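Local coordinates for protein Old Yellow Enzyme (Pichia, PDB 6AGZ) that probably catalyses the asymmetric reduction of the carbon-carbon double bond of enone compounds with the help of a bound flavin mononucleotide, at residues 46-51 with 374-379; 55-60 with 101-106; 75-80 with 120-125; 128-133 with 151-156. All blocks are in the same frame, centred on the assembly; numbering follows the deposited sequence.

Contact 1: residues 46-51 with 374-379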
loop_
_atom_site.group_PDB
_atom_site.type_symbol
_atom_site.label_atom_id
_atom_site.label_comp_id
_atom_site.label_asym_id
_atom_site.label_seq_id
_atom_site.Cartn_x
_atom_site.Cartn_y
_atom_site.Cartn_z
ATOM N N THR A 46 -7.366 30.112 27.042
ATOM C CA THR A 46 -7.012 30.839 28.250
ATOM C C THR A 46 -5.661 31.531 28.108
ATOM O O THR A 46 -4.875 31.243 27.201
ATOM C CB THR A 46 -6.983 29.902 29.463
ATOM O OG1 THR A 46 -6.080 28.819 29.213
ATOM C CG2 THR A 46 -8.372 29.345 29.737
ATOM N N ASP A 47 -5.410 32.465 29.032
ATOM C CA ASP A 47 -4.115 33.137 29.089
ATOM C C ASP A 47 -2.985 32.137 29.294
ATOM O O ASP A 47 -1.876 32.320 28.771
ATOM C CB ASP A 47 -4.125 34.179 30.209
ATOM C CG ASP A 47 -4.589 33.604 31.538
ATOM O OD1 ASP A 47 -5.088 32.458 31.553
ATOM O OD2 ASP A 47 -4.463 34.299 32.568
ATOM N N SER A 48 -3.250 31.072 30.054
ATOM C CA SER A 48 -2.265 30.011 30.230
ATOM C C SER A 48 -1.887 29.391 28.891
ATOM O O SER A 48 -0.707 29.147 28.616
ATOM C CB SER A 48 -2.810 28.945 31.179
ATOM O OG SER A 48 -3.142 29.500 32.439
ATOM N N MET A 49 -2.884 29.121 28.044
ATOM C CA MET A 49 -2.601 28.594 26.715
ATOM C C MET A 49 -1.832 29.605 25.874
ATOM O O MET A 49 -0.965 29.230 25.076
ATOM C CB MET A 49 -3.903 28.199 26.021
ATOM C CG MET A 49 -4.633 27.045 26.689
ATOM S SD MET A 49 -6.289 26.803 26.025
ATOM C CE MET A 49 -5.928 26.630 24.281
ATOM N N LEU A 50 -2.135 30.894 26.043
ATOM C CA LEU A 50 -1.442 31.925 25.280
ATOM C C LEU A 50 0.044 31.952 25.618
ATOM O O LEU A 50 0.895 31.982 24.721
ATOM C CB LEU A 50 -2.085 33.289 25.535
ATOM C CG LEU A 50 -1.549 34.469 24.722
ATOM C CD1 LEU A 50 -1.189 34.039 23.315
ATOM C CD2 LEU A 50 -2.565 35.596 24.683
ATOM N N SER A 51 0.378 31.941 26.911
ATOM C CA SER A 51 1.782 31.849 27.297
ATOM C C SER A 51 2.385 30.521 26.851
ATOM O O SER A 51 3.553 30.461 26.440
ATOM C CB SER A 51 1.921 32.024 28.809
ATOM O OG SER A 51 3.253 31.787 29.230
ATOM N N PHE A 374 -7.433 22.146 33.462
ATOM C CA PHE A 374 -7.552 23.557 33.837
ATOM C C PHE A 374 -6.525 23.965 34.891
ATOM O O PHE A 374 -6.797 24.819 35.738
ATOM C CB PHE A 374 -8.972 23.871 34.319
ATOM C CG PHE A 374 -9.367 25.312 34.161
ATOM C CD1 PHE A 374 -9.303 25.929 32.923
ATOM C CD2 PHE A 374 -9.823 26.042 35.247
ATOM C CE1 PHE A 374 -9.673 27.253 32.772
ATOM C CE2 PHE A 374 -10.195 27.365 35.103
ATOM C CZ PHE A 374 -10.120 27.972 33.864
ATOM N N SER A 375 -5.336 23.369 34.845
ATOM C CA SER A 375 -4.295 23.632 35.828
ATOM C C SER A 375 -2.989 23.980 35.131
ATOM O O SER A 375 -2.614 23.345 34.140
ATOM C CB SER A 375 -4.086 22.423 36.748
ATOM O OG SER A 375 -2.981 22.626 37.613
ATOM N N ASN A 376 -2.296 24.992 35.658
ATOM C CA ASN A 376 -0.966 25.336 35.173
ATOM C C ASN A 376 0.105 24.370 35.655
ATOM O O ASN A 376 1.218 24.389 35.118
ATOM C CB ASN A 376 -0.591 26.756 35.603
ATOM C CG ASN A 376 -1.437 27.815 34.930
ATOM O OD1 ASN A 376 -2.047 27.566 33.891
ATOM N ND2 ASN A 376 -1.473 29.005 35.516
ATOM N N ASP A 377 -0.197 23.543 36.655
ATOM C CA ASP A 377 0.777 22.584 37.160
ATOM C C ASP A 377 1.123 21.566 36.082
ATOM O O ASP A 377 0.240 20.918 35.513
ATOM C CB ASP A 377 0.227 21.884 38.402
ATOM C CG ASP A 377 1.252 20.986 39.065
ATOM O OD1 ASP A 377 2.462 21.210 38.858
ATOM O OD2 ASP A 377 0.846 20.058 39.795
ATOM N N GLY A 378 2.418 21.427 35.803
ATOM C CA GLY A 378 2.857 20.598 34.700
ATOM C C GLY A 378 2.509 21.137 33.334
ATOM O O GLY A 378 2.666 20.421 32.339
ATOM N N TYR A 379 2.034 22.378 33.256
ATOM C CA TYR A 379 1.672 23.030 32.006
ATOM C C TYR A 379 2.510 24.271 31.745
ATOM O O TYR A 379 3.072 24.419 30.653
ATOM C CB TYR A 379 0.175 23.386 32.023
ATOM C CG TYR A 379 -0.372 23.885 30.706
ATOM C CD1 TYR A 379 -0.692 22.999 29.685
ATOM C CD2 TYR A 379 -0.590 25.239 30.490
ATOM C CE1 TYR A 379 -1.198 23.449 28.481
ATOM C CE2 TYR A 379 -1.098 25.697 29.289
ATOM C CZ TYR A 379 -1.400 24.799 28.289
ATOM O OH TYR A 379 -1.905 25.251 27.092
HETATM O O HOH W 1 -2.310 31.401 33.993
#
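S48 and M49 meet N376 and Y379 where loop 374-379, late in the chain, packs on the first turn of helix 47-57. This helix belongs to the TIM barrel fold of the old yellow enzymes. Its start is a capping box: T46 OG1 takes a weak bond from M49 N, and T46 N gives a weak one to M49 SD. T46 OG1 also bonds to R38 O. The tight part of the contact lies along S48. S48 OG donates to N376 OD1 at 2.7 Å, in the carbonyl plane and on a lone pair. N376 CG lies anti to its carbonyl carbon (chi1 -67°); from there the amide puts OD1 at S48 OG. Its ND2 is held separately by I396 O. Next to this bond the Y379 ring turns its edge to the helix backbone. Y379 CE2 sits 3.5 Å from S48 O. Y379 OH reaches M49 CG at 3.3 Å. Y52, farther along the same helix, stacks on the Y379 ring. The contact is looser at F374, which is partly exposed. There a single methyl, T46 CG2, comes to the ring edge, 3.9 Å from F374 CE1. The polar pair itself has a water beside it. This water donates to S48 OG at 2.6 Å and accepts from N376 ND2 at 3.0 Å.

Contact 2: residues 55-60 with 101-106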
loop_
_atom_site.group_PDB
_atom_site.type_symbol
_atom_site.label_atom_id
_atom_site.label_comp_id
_atom_site.label_asym_id
_atom_site.label_seq_id
_atom_site.Cartn_x
_atom_site.Cartn_y
_atom_site.Cartn_z
ATOM N N GLN A 55 5.711 30.713 24.475
ATOM C CA GLN A 55 7.060 30.253 24.788
ATOM C C GLN A 55 7.596 29.312 23.717
ATOM O O GLN A 55 8.804 29.288 23.458
ATOM C CB GLN A 55 7.079 29.564 26.152
ATOM C CG GLN A 55 6.671 30.461 27.307
ATOM C CD GLN A 55 6.646 29.722 28.629
ATOM O OE1 GLN A 55 7.496 28.871 28.892
ATOM N NE2 GLN A 55 5.665 30.038 29.466
ATOM N N ARG A 56 6.719 28.538 23.082
ATOM C CA ARG A 56 7.125 27.598 22.049
ATOM C C ARG A 56 7.213 28.236 20.672
ATOM O O ARG A 56 7.801 27.639 19.763
ATOM C CB ARG A 56 6.163 26.409 22.031
ATOM C CG ARG A 56 6.351 25.529 23.251
ATOM C CD ARG A 56 5.129 24.713 23.615
ATOM N NE ARG A 56 5.414 23.887 24.785
ATOM C CZ ARG A 56 5.415 24.339 26.035
ATOM N NH1 ARG A 56 5.142 25.614 26.282
ATOM N NH2 ARG A 56 5.693 23.521 27.041
ATOM N N ALA A 57 6.648 29.429 20.497
ATOM C CA ALA A 57 6.861 30.199 19.283
ATOM C C ALA A 57 8.085 31.100 19.374
ATOM O O ALA A 57 8.565 31.579 18.340
ATOM C CB ALA A 57 5.616 31.034 18.966
ATOM N N GLU A 58 8.604 31.325 20.579
ATOM C CA GLU A 58 9.794 32.144 20.758
ATOM C C GLU A 58 11.040 31.381 20.323
ATOM O O GLU A 58 11.207 30.200 20.642
ATOM C CB GLU A 58 9.922 32.568 22.222
ATOM C CG GLU A 58 11.093 33.486 22.526
ATOM C CD GLU A 58 11.301 33.681 24.017
ATOM O OE1 GLU A 58 11.099 32.710 24.776
ATOM O OE2 GLU A 58 11.659 34.805 24.431
ATOM N N ASN A 59 11.915 32.069 19.585
ATOM C CA ASN A 59 13.191 31.511 19.129
ATOM C C ASN A 59 12.992 30.225 18.327
ATOM O O ASN A 59 13.799 29.296 18.405
ATOM C CB ASN A 59 14.140 31.262 20.306
ATOM C CG ASN A 59 14.471 32.527 21.072
ATOM O OD1 ASN A 59 14.624 33.600 20.487
ATOM N ND2 ASN A 59 14.585 32.407 22.389
ATOM N N ASN A 60 11.907 30.157 17.553
ATOM C CA ASN A 60 11.595 28.934 16.822
ATOM C C ASN A 60 11.600 29.126 15.311
ATOM O O ASN A 60 12.388 28.475 14.618
ATOM C CB ASN A 60 10.233 28.397 17.289
ATOM C CG ASN A 60 9.950 26.991 16.788
ATOM O OD1 ASN A 60 10.656 26.464 15.929
ATOM N ND2 ASN A 60 8.902 26.376 17.327
ATOM N N HIS A 101 2.602 34.584 15.865
ATOM C CA HIS A 101 3.218 35.231 14.710
ATOM C C HIS A 101 4.141 36.366 15.134
ATOM O O HIS A 101 5.181 36.594 14.503
ATOM C CB HIS A 101 2.139 35.744 13.757
ATOM C CG HIS A 101 1.471 34.664 12.965
ATOM N ND1 HIS A 101 0.194 34.792 12.462
ATOM C CD2 HIS A 101 1.905 33.439 12.583
ATOM C CE1 HIS A 101 -0.130 33.692 11.807
ATOM N NE2 HIS A 101 0.889 32.855 11.865
ATOM N N LYS A 102 3.772 37.099 16.188
ATOM C CA LYS A 102 4.665 38.124 16.720
ATOM C C LYS A 102 5.986 37.512 17.164
ATOM O O LYS A 102 7.052 38.113 16.993
ATOM C CB LYS A 102 3.986 38.854 17.880
ATOM C CG LYS A 102 4.774 40.022 18.452
ATOM C CD LYS A 102 4.067 40.603 19.667
ATOM C CE LYS A 102 4.894 41.696 20.324
ATOM N NZ LYS A 102 4.316 42.121 21.630
ATOM N N LYS A 103 5.933 36.301 17.716
ATOM C CA LYS A 103 7.132 35.578 18.112
ATOM C C LYS A 103 8.000 35.175 16.928
ATOM O O LYS A 103 9.168 34.826 17.132
ATOM C CB LYS A 103 6.740 34.344 18.914
ATOM C CG LYS A 103 6.564 34.585 20.395
ATOM C CD LYS A 103 7.783 35.258 20.994
ATOM C CE LYS A 103 7.451 35.893 22.328
ATOM N NZ LYS A 103 6.693 34.951 23.196
ATOM N N GLY A 104 7.471 35.209 15.709
ATOM C CA GLY A 104 8.209 34.789 14.536
ATOM C C GLY A 104 7.993 33.353 14.114
ATOM O O GLY A 104 8.745 32.858 13.269
ATOM N N SER A 105 7.000 32.671 14.673
ATOM C CA SER A 105 6.668 31.305 14.304
ATOM C C SER A 105 5.355 31.280 13.528
ATOM O O SER A 105 4.745 32.316 13.247
ATOM C CB SER A 105 6.595 30.411 15.542
ATOM O OG SER A 105 7.861 30.310 16.171
ATOM N N HIS A 106 4.923 30.070 13.183
ATOM C CA HIS A 106 3.709 29.850 12.417
ATOM C C HIS A 106 2.912 28.736 13.079
ATOM O O HIS A 106 3.464 27.895 13.795
ATOM C CB HIS A 106 4.035 29.502 10.960
ATOM C CG HIS A 106 5.144 30.326 10.383
ATOM N ND1 HIS A 106 4.918 31.441 9.606
ATOM C CD2 HIS A 106 6.489 30.205 10.482
ATOM C CE1 HIS A 106 6.075 31.967 9.245
ATOM N NE2 HIS A 106 7.044 31.236 9.763
HETATM O O HOH W 2 11.415 34.801 18.815
#
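K103 lies over A57 and E58, where the chain leaves two barrel helices, 47-57 and 87-102. G104, with positive phi, closes a Schellman motif after the second helix. K103 can be followed outward. Its CB presses on A57 CB at 3.5 Å, closer than usual for two carbons, and lies 3.4 Å from A57 O. CG passes 3.9 Å from E58 N. The chain then bends (chi2 -53°), and CD rests 3.6 Å from E58 CB. CE and NZ run on past the same carbon at a longer distance. The charge ends up elsewhere: NZ forms a salt bridge with E99, and E58 OE1 pairs with K384. The two charges of K103 and E58 are near each other but not in contact. A water joins the two backbones: it accepts from N59 N and donates to K103 O. On the buried side, N60 ND2 bonds to R56 O, while N60 OD1 bonds to N27. S105 CB packs 3.6 Å from A57 CB. S105 OG also has N60 CB at 3.2 Å and a weak bond from G61 N. S105 OG donates to A57 O at 2.6 Å, tilted 18° from the carbonyl plane.

Contact 3: residues 75-80 with 120-125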
loop_
_atom_site.group_PDB
_atom_site.type_symbol
_atom_site.label_atom_id
_atom_site.label_comp_id
_atom_site.label_asym_id
_atom_site.label_seq_id
_atom_site.Cartn_x
_atom_site.Cartn_y
_atom_site.Cartn_z
ATOM N N PHE A 75 -19.176 18.367 17.375
ATOM C CA PHE A 75 -17.880 17.732 17.161
ATOM C C PHE A 75 -17.257 17.213 18.451
ATOM O O PHE A 75 -16.305 16.426 18.383
ATOM C CB PHE A 75 -16.909 18.707 16.487
ATOM C CG PHE A 75 -17.113 18.852 14.999
ATOM C CD1 PHE A 75 -18.363 18.680 14.427
ATOM C CD2 PHE A 75 -16.042 19.157 14.174
ATOM C CE1 PHE A 75 -18.541 18.816 13.062
ATOM C CE2 PHE A 75 -16.212 19.292 12.810
ATOM C CZ PHE A 75 -17.463 19.121 12.252
ATOM N N GLY A 76 -17.759 17.623 19.612
ATOM C CA GLY A 76 -17.198 17.198 20.882
ATOM C C GLY A 76 -17.932 16.025 21.506
ATOM O O GLY A 76 -18.536 15.222 20.794
ATOM N N LEU A 77 -17.883 15.916 22.832
ATOM C CA LEU A 77 -17.193 16.883 23.682
ATOM C C LEU A 77 -16.348 16.214 24.765
ATOM O O LEU A 77 -16.653 15.110 25.215
ATOM C CB LEU A 77 -18.201 17.822 24.355
ATOM C CG LEU A 77 -18.983 18.846 23.531
ATOM C CD1 LEU A 77 -20.158 19.372 24.337
ATOM C CD2 LEU A 77 -18.076 19.986 23.106
ATOM N N TYR A 78 -15.281 16.898 25.169
ATOM C CA TYR A 78 -14.551 16.603 26.391
ATOM C C TYR A 78 -14.522 17.864 27.242
ATOM O O TYR A 78 -14.476 18.980 26.714
ATOM C CB TYR A 78 -13.115 16.134 26.111
ATOM C CG TYR A 78 -13.010 14.788 25.428
ATOM C CD1 TYR A 78 -13.854 13.740 25.774
ATOM C CD2 TYR A 78 -12.060 14.567 24.438
ATOM C CE1 TYR A 78 -13.755 12.509 25.149
ATOM C CE2 TYR A 78 -11.955 13.341 23.810
ATOM C CZ TYR A 78 -12.804 12.316 24.168
ATOM O OH TYR A 78 -12.701 11.096 23.544
ATOM N N GLN A 79 -14.565 17.691 28.560
ATOM C CA GLN A 79 -14.580 18.851 29.441
ATOM C C GLN A 79 -13.287 19.645 29.292
ATOM O O GLN A 79 -12.190 19.076 29.267
ATOM C CB GLN A 79 -14.797 18.426 30.896
ATOM C CG GLN A 79 -13.780 17.442 31.444
ATOM C CD GLN A 79 -14.137 16.963 32.838
ATOM O OE1 GLN A 79 -14.447 17.764 33.721
ATOM N NE2 GLN A 79 -14.101 15.651 33.042
ATOM N N ASN A 80 -13.433 20.964 29.150
ATOM C CA ASN A 80 -12.312 21.896 29.019
ATOM C C ASN A 80 -11.511 21.659 27.741
ATOM O O ASN A 80 -10.321 21.978 27.673
ATOM C CB ASN A 80 -11.401 21.845 30.249
ATOM C CG ASN A 80 -12.140 22.179 31.528
ATOM O OD1 ASN A 80 -12.815 21.329 32.109
ATOM N ND2 ASN A 80 -12.025 23.427 31.971
ATOM N N PRO A 120 -20.418 10.888 26.487
ATOM C CA PRO A 120 -21.863 10.949 26.219
ATOM C C PRO A 120 -22.630 11.754 27.252
ATOM O O PRO A 120 -23.642 12.378 26.907
ATOM C CB PRO A 120 -22.280 9.474 26.224
ATOM C CG PRO A 120 -21.293 8.817 27.131
ATOM C CD PRO A 120 -19.991 9.551 26.934
ATOM N N LYS A 121 -22.179 11.761 28.508
ATOM C CA LYS A 121 -22.857 12.535 29.542
ATOM C C LYS A 121 -22.745 14.031 29.269
ATOM O O LYS A 121 -23.734 14.766 29.372
ATOM C CB LYS A 121 -22.279 12.186 30.914
ATOM C CG LYS A 121 -22.808 13.026 32.067
ATOM C CD LYS A 121 -22.119 12.639 33.370
ATOM C CE LYS A 121 -22.470 13.591 34.503
ATOM N NZ LYS A 121 -23.894 13.476 34.929
ATOM N N LEU A 122 -21.546 14.497 28.916
ATOM C CA LEU A 122 -21.350 15.913 28.617
ATOM C C LEU A 122 -22.168 16.333 27.400
ATOM O O LEU A 122 -22.841 17.373 27.413
ATOM C CB LEU A 122 -19.862 16.190 28.402
ATOM C CG LEU A 122 -19.410 17.634 28.192
ATOM C CD1 LEU A 122 -19.790 18.497 29.384
ATOM C CD2 LEU A 122 -17.910 17.676 27.960
ATOM N N LEU A 123 -22.119 15.528 26.332
ATOM C CA LEU A 123 -22.947 15.781 25.156
ATOM C C LEU A 123 -24.418 15.883 25.534
ATOM O O LEU A 123 -25.129 16.790 25.082
ATOM C CB LEU A 123 -22.744 14.672 24.122
ATOM C CG LEU A 123 -21.486 14.682 23.254
ATOM C CD1 LEU A 123 -21.454 13.442 22.373
ATOM C CD2 LEU A 123 -21.430 15.941 22.406
ATOM N N LYS A 124 -24.893 14.947 26.360
ATOM C CA LYS A 124 -26.282 14.978 26.809
ATOM C C LYS A 124 -26.593 16.275 27.545
ATOM O O LYS A 124 -27.615 16.922 27.286
ATOM C CB LYS A 124 -26.566 13.771 27.702
ATOM C CG LYS A 124 -27.932 13.797 28.364
ATOM C CD LYS A 124 -28.877 12.800 27.718
ATOM C CE LYS A 124 -30.181 12.697 28.492
ATOM N NZ LYS A 124 -31.131 11.747 27.851
ATOM N N GLU A 125 -25.715 16.672 28.470
ATOM C CA GLU A 125 -25.915 17.913 29.207
ATOM C C GLU A 125 -25.899 19.132 28.297
ATOM O O GLU A 125 -26.474 20.166 28.655
ATOM C CB GLU A 125 -24.852 18.053 30.295
ATOM C CG GLU A 125 -24.935 16.982 31.368
ATOM C CD GLU A 125 -23.774 17.036 32.337
ATOM O OE1 GLU A 125 -22.859 17.860 32.128
ATOM O OE2 GLU A 125 -23.777 16.253 33.309
#
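L122 and L123 of the short helix 120-125 make an apolar contact with the loop at G76, L77 and Q79. The loop follows barrel strand 63-70, and the helix lies beyond the next strand, 106-112. Methyl groups do the work, and the two segments share no polar bond. L122 CD2 meets several loop atoms. It lies 3.6 Å from L77 CB. It is also 3.5 Å from Y78 C and 3.4 Å from Q79 N, and so rests on a run of loop backbone. L122 CG stands anti to the backbone N (chi1 -175°), and from it CD2 reaches the loop. L123 covers the other end. Its CD2 is 3.4 Å from G76 O and 3.6 Å from L77 N, and meets L77 CG at 4.0 Å. The peptide between G76 and L77 is cis, and L123 CD2 sits against it. L77 N is buried here and has no partner in the model. L77 O, by contrast, is bonded to the backbone of D119, just before the helix. The Y78 side chain sets off away from the helix. Its OH bonds to A117 O, its ring meets W112, and its side chain is about 8 Å from the FMN. Both parts follow successive strands, 63-70 and 106-112, of the TIM barrel; they lie at the C-terminal end of the strands, where enzymes of this fold carry the active site.

Contact 4: residues 128-133 with 151-156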
loop_
_atom_site.group_PDB
_atom_site.type_symbol
_atom_site.label_atom_id
_atom_site.label_comp_id
_atom_site.label_asym_id
_atom_site.label_seq_id
_atom_site.Cartn_x
_atom_site.Cartn_y
_atom_site.Cartn_z
ATOM N N LEU A 128 -26.965 17.218 23.054
ATOM C CA LEU A 128 -26.460 16.715 21.789
ATOM C C LEU A 128 -26.455 15.191 21.771
ATOM O O LEU A 128 -26.211 14.552 22.799
ATOM C CB LEU A 128 -25.042 17.233 21.525
ATOM C CG LEU A 128 -24.919 18.748 21.355
ATOM C CD1 LEU A 128 -23.483 19.196 21.561
ATOM C CD2 LEU A 128 -25.424 19.170 19.984
ATOM N N PRO A 129 -26.723 14.584 20.619
ATOM C CA PRO A 129 -26.678 13.124 20.514
ATOM C C PRO A 129 -25.246 12.609 20.429
ATOM O O PRO A 129 -24.277 13.364 20.340
ATOM C CB PRO A 129 -27.445 12.841 19.218
ATOM C CG PRO A 129 -27.269 14.080 18.408
ATOM C CD PRO A 129 -27.246 15.214 19.394
ATOM N N PHE A 130 -25.137 11.284 20.457
ATOM C CA PHE A 130 -23.866 10.566 20.458
ATOM C C PHE A 130 -23.766 9.825 19.130
ATOM O O PHE A 130 -24.443 8.812 18.926
ATOM C CB PHE A 130 -23.810 9.619 21.656
ATOM C CG PHE A 130 -22.477 8.968 21.873
ATOM C CD1 PHE A 130 -21.302 9.695 21.772
ATOM C CD2 PHE A 130 -22.404 7.630 22.218
ATOM C CE1 PHE A 130 -20.078 9.088 21.987
ATOM C CE2 PHE A 130 -21.186 7.019 22.436
ATOM C CZ PHE A 130 -20.022 7.749 22.323
ATOM N N LEU A 131 -22.933 10.332 18.225
ATOM C CA LEU A 131 -22.980 9.949 16.822
ATOM C C LEU A 131 -21.745 9.156 16.408
ATOM O O LEU A 131 -20.674 9.254 17.014
ATOM C CB LEU A 131 -23.124 11.190 15.934
ATOM C CG LEU A 131 -24.320 12.081 16.278
ATOM C CD1 LEU A 131 -24.388 13.286 15.353
ATOM C CD2 LEU A 131 -25.615 11.284 16.229
ATOM N N ALA A 132 -21.916 8.380 15.344
ATOM C CA ALA A 132 -20.884 7.509 14.797
ATOM C C ALA A 132 -21.343 7.046 13.414
ATOM O O ALA A 132 -22.526 7.177 13.082
ATOM C CB ALA A 132 -20.628 6.299 15.714
ATOM N N PRO A 133 -20.428 6.523 12.587
ATOM C CA PRO A 133 -20.873 5.954 11.302
ATOM C C PRO A 133 -21.870 4.822 11.471
ATOM O O PRO A 133 -22.867 4.762 10.741
ATOM C CB PRO A 133 -19.564 5.475 10.655
ATOM C CG PRO A 133 -18.588 5.370 11.782
ATOM C CD PRO A 133 -18.963 6.472 12.723
ATOM N N ASN A 151 -27.705 8.504 26.683
ATOM C CA ASN A 151 -27.315 9.050 25.382
ATOM C C ASN A 151 -26.592 7.937 24.626
ATOM O O ASN A 151 -25.362 7.867 24.624
ATOM C CB ASN A 151 -26.440 10.293 25.564
ATOM C CG ASN A 151 -26.449 11.198 24.351
ATOM O OD1 ASN A 151 -27.319 11.092 23.487
ATOM N ND2 ASN A 151 -25.480 12.104 24.284
ATOM N N GLU A 152 -27.364 7.077 23.968
ATOM C CA GLU A 152 -26.812 5.910 23.296
ATOM C C GLU A 152 -26.380 6.261 21.877
ATOM O O GLU A 152 -26.917 7.179 21.252
ATOM C CB GLU A 152 -27.831 4.768 23.282
ATOM C CG GLU A 152 -28.012 4.106 24.646
ATOM C CD GLU A 152 -29.143 3.097 24.677
ATOM O OE1 GLU A 152 -30.027 3.224 25.551
ATOM O OE2 GLU A 152 -29.150 2.180 23.830
ATOM N N VAL A 153 -25.391 5.518 21.377
ATOM C CA VAL A 153 -24.774 5.848 20.099
ATOM C C VAL A 153 -25.785 5.669 18.974
ATOM O O VAL A 153 -26.653 4.785 19.019
ATOM C CB VAL A 153 -23.513 4.995 19.872
ATOM C CG1 VAL A 153 -23.875 3.540 19.601
ATOM C CG2 VAL A 153 -22.670 5.568 18.740
ATOM N N GLN A 154 -25.695 6.531 17.965
ATOM C CA GLN A 154 -26.606 6.505 16.833
ATOM C C GLN A 154 -25.811 6.557 15.538
ATOM O O GLN A 154 -24.808 7.270 15.442
ATOM C CB GLN A 154 -27.594 7.678 16.879
ATOM C CG GLN A 154 -28.263 7.883 18.228
ATOM C CD GLN A 154 -29.471 8.794 18.146
ATOM O OE1 GLN A 154 -30.227 8.755 17.175
ATOM N NE2 GLN A 154 -29.657 9.624 19.166
ATOM N N ALA A 155 -26.262 5.792 14.547
ATOM C CA ALA A 155 -25.690 5.894 13.213
ATOM C C ALA A 155 -26.127 7.204 12.574
ATOM O O ALA A 155 -27.317 7.533 12.560
ATOM C CB ALA A 155 -26.120 4.706 12.354
ATOM N N MET A 156 -25.160 7.959 12.057
ATOM C CA MET A 156 -25.454 9.277 11.513
ATOM C C MET A 156 -26.402 9.181 10.326
ATOM O O MET A 156 -26.255 8.317 9.456
ATOM C CB MET A 156 -24.163 9.979 11.089
ATOM C CG MET A 156 -23.226 10.309 12.235
ATOM S SD MET A 156 -21.811 11.283 11.691
ATOM C CE MET A 156 -22.631 12.770 11.137
HETATM O O HOH W 3 -27.567 9.754 21.169
#
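F130 O accepts from Q154 N at 2.8 Å. A132 uses both its backbone groups. A132 O takes M156 N at 2.9 Å, and A132 N gives a weaker, bent bond to Q154 O at 3.1 Å. Before the strands, N151 ND2 donates to L128 O at 3.0 Å, in the carbonyl plane; it also bonds to P120 O. F130 N finds its acceptor in a water. That water donates to N151 OD1 and E152 O and accepts from Q154 NE2 as well, so four groups are served at once. The two strands are parallel and joined through helix 140-148. They form a beta-alpha-beta unit inserted after barrel strand 106-112. V153 N bonds to Y137 OH. P129 O is met by Q74 NE2, and R205 NH1 bonds to both P133 O and M156 O. Apolar side chains also touch. F130 CD2 lies 3.7 Å from V153 CB, with the two side chains crossing at a slant. V153 CG2 is anti to the backbone N and reaches A132 CB at 3.7 Å. L131 CB meets M156 CG at 3.8 Å.

In the fold
Contacts 1 and 2 are buried and share helix 47-57: contact 1 holds its start, contact 2 its end. Their centres are about 17 Å apart. In both a serine hydroxyl donates to a C=O, a side-chain amide in contact 1 and a backbone carbonyl in contact 2, with a water bridge nearby. Contacts 3 and 4 are only partly buried. Contact 3 is apolar, while contact 4 is mostly backbone bonding between strands. These two adjoin, with centres about 12 Å apart, and L123 O probably accepts from L128 N. Contact 4 lies opposite contact 2 across the chain's centre, about 40 Å away. Contact 1 touches contact 3 where F374 CD1 packs on N80 ND2 at 3.8 Å.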